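PDB 1YOC: DUF4442 domain-containing protein from Pseudomonas aeruginosa, which is of unknown function but belongs to a family related to the PaaI-type thioesterases of the hotdog fold, and may act on acyl thioesters. Local coordinates for the interface of chains A and B. Numbering follows the deposited sequence. Chains: chain A/B, hypothetical protein PA1835.

The interface of chains A and B. Residues chain A 32, 52-55, 62, 65; chain B 27-28.
B:Tyr28 reaches from the 3-10 helix 27-32 of chain B into a pocket of chain A. The pocket is lined by the 3-10 helix 52-54, the loop after it, A:His62, the start of helix 63-81 and, at its far end, A:Ile32. The backbone N of B:Tyr28 donates a nearly straight hydrogen bond to the carbonyl O of A:Leu55, 2.9 Å long and 174° at the hydrogen. With CG anti to the backbone N (chi1 -161°), the side chain turns inward past A:His62. CB of B:Tyr28 lies 3.5 Å from CB of A:His62. The rings meet edge to face, with planes 57° apart. CD2 of the tyrosine sits above the imidazole, toward its rim. On the other ring edge, CD1 of B:Tyr28 is 3.4 Å from the carbonyl O of A:Glu53, which lies in the plane of the tyrosine ring. CG1 of A:Val54 lies 3.9 Å from CD1 of B:Tyr28. CE2 of B:Tyr28 comes 3.7 Å from CA of A:Ala65, whose methyl group caps the centre of one ring face. At the tip, CE1 and the phenol OH meet CG2 of A:Ile32, with OH of B:Tyr28 3.6 Å from CG2 of A:Ile32. Beside the tyrosine, the ring of B:Pro27 rests against the backbone of chain A, with CD of B:Pro27 3.3 Å from O of A:Leu55. Two-fold symmetry repeats the contact with the chains exchanged. B:Tyr28 and its twin, each inserted in the other chain, thus help hold the two subunits together in what is probably the biological dimer.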
loop_
_atom_site.group_PDB
_atom_site.type_symbol
_atom_site.label_atom_id
_atom_site.label_comp_id
_atom_site.label_asym_id
_atom_site.label_seq_id
_atom_site.Cartn_x
_atom_site.Cartn_y
_atom_site.Cartn_z
ATOM N N ILE A 32 5.835 8.951 1.988
ATOM C CA ILE A 32 7.091 8.205 2.201
ATOM C C ILE A 32 8.360 8.991 1.872
ATOM O O ILE A 32 9.474 8.441 1.954
ATOM C CB ILE A 32 7.134 6.882 1.394
ATOM C CG1 ILE A 32 7.113 7.168 -0.110
ATOM C CG2 ILE A 32 5.942 5.975 1.850
ATOM C CD1 ILE A 32 7.441 5.931 -0.984
ATOM N N ARG A 52 10.721 7.701 11.514
ATOM C CA ARG A 52 9.559 7.540 12.362
ATOM C C ARG A 52 8.226 7.424 11.591
ATOM O O ARG A 52 7.429 6.516 11.832
ATOM C CB ARG A 52 9.514 8.745 13.348
ATOM C CG ARG A 52 8.265 8.873 14.177
ATOM C CD ARG A 52 8.338 10.138 15.087
ATOM N NE ARG A 52 8.161 11.400 14.337
ATOM C CZ ARG A 52 7.014 11.788 13.763
ATOM N NH1 ARG A 52 5.934 11.022 13.840
ATOM N NH2 ARG A 52 6.939 12.950 13.118
ATOM N N GLU A 53 7.993 8.371 10.687
ATOM C CA GLU A 53 6.743 8.433 9.907
ATOM C C GLU A 53 6.325 7.165 9.138
ATOM O O GLU A 53 5.126 6.972 8.885
ATOM C CB GLU A 53 6.783 9.608 8.903
ATOM C CG GLU A 53 6.776 11.013 9.536
ATOM C CD GLU A 53 8.160 11.496 9.952
ATOM O OE1 GLU A 53 9.129 10.689 10.005
ATOM O OE2 GLU A 53 8.280 12.718 10.239
ATOM N N VAL A 54 7.285 6.315 8.762
ATOM C CA VAL A 54 6.941 5.124 7.983
ATOM C C VAL A 54 7.083 3.799 8.716
ATOM O O VAL A 54 7.138 2.718 8.108
ATOM C CB VAL A 54 7.754 5.046 6.633
ATOM C CG1 VAL A 54 7.407 6.216 5.794
ATOM C CG2 VAL A 54 9.266 5.004 6.875
ATOM N N LEU A 55 7.141 3.892 10.029
ATOM C CA LEU A 55 7.253 2.695 10.851
ATOM C C LEU A 55 5.942 1.983 11.127
ATOM O O LEU A 55 4.863 2.586 11.077
ATOM C CB LEU A 55 7.872 3.061 12.207
ATOM C CG LEU A 55 9.284 3.654 12.122
ATOM C CD1 LEU A 55 9.873 3.761 13.550
ATOM C CD2 LEU A 55 10.173 2.795 11.268
ATOM N N HIS A 62 7.009 0.041 7.530
ATOM C CA HIS A 62 5.639 -0.472 7.277
ATOM C C HIS A 62 5.464 -1.083 5.865
ATOM O O HIS A 62 5.871 -0.496 4.861
ATOM C CB HIS A 62 4.653 0.684 7.499
ATOM C CG HIS A 62 3.221 0.258 7.640
ATOM N ND1 HIS A 62 2.493 0.423 8.813
ATOM C CD2 HIS A 62 2.356 -0.238 6.726
ATOM C CE1 HIS A 62 1.237 0.049 8.608
ATOM N NE2 HIS A 62 1.127 -0.362 7.348
ATOM N N ALA A 65 4.104 1.101 3.255
ATOM C CA ALA A 65 5.023 2.128 2.759
ATOM C C ALA A 65 5.819 1.465 1.595
ATOM O O ALA A 65 6.132 2.107 0.586
ATOM C CB ALA A 65 5.988 2.545 3.860
ATOM N N PRO B 27 3.000 4.336 13.463
ATOM C CA PRO B 27 3.083 5.533 12.648
ATOM C C PRO B 27 2.554 5.629 11.250
ATOM O O PRO B 27 1.793 6.559 10.961
ATOM C CB PRO B 27 4.553 5.930 12.748
ATOM C CG PRO B 27 4.935 5.397 14.122
ATOM C CD PRO B 27 4.327 4.031 14.050
ATOM N N TYR B 28 2.959 4.712 10.374
ATOM C CA TYR B 28 2.504 4.851 9.010
ATOM C C TYR B 28 0.984 4.805 8.834
ATOM O O TYR B 28 0.487 5.326 7.854
ATOM C CB TYR B 28 3.234 3.865 8.058
ATOM C CG TYR B 28 3.112 4.303 6.616
ATOM C CD1 TYR B 28 3.628 5.543 6.190
ATOM C CD2 TYR B 28 2.428 3.499 5.677
ATOM C CE1 TYR B 28 3.445 5.966 4.858
ATOM C CE2 TYR B 28 2.260 3.912 4.355
ATOM C CZ TYR B 28 2.754 5.130 3.962
ATOM O OH TYR B 28 2.505 5.540 2.693
#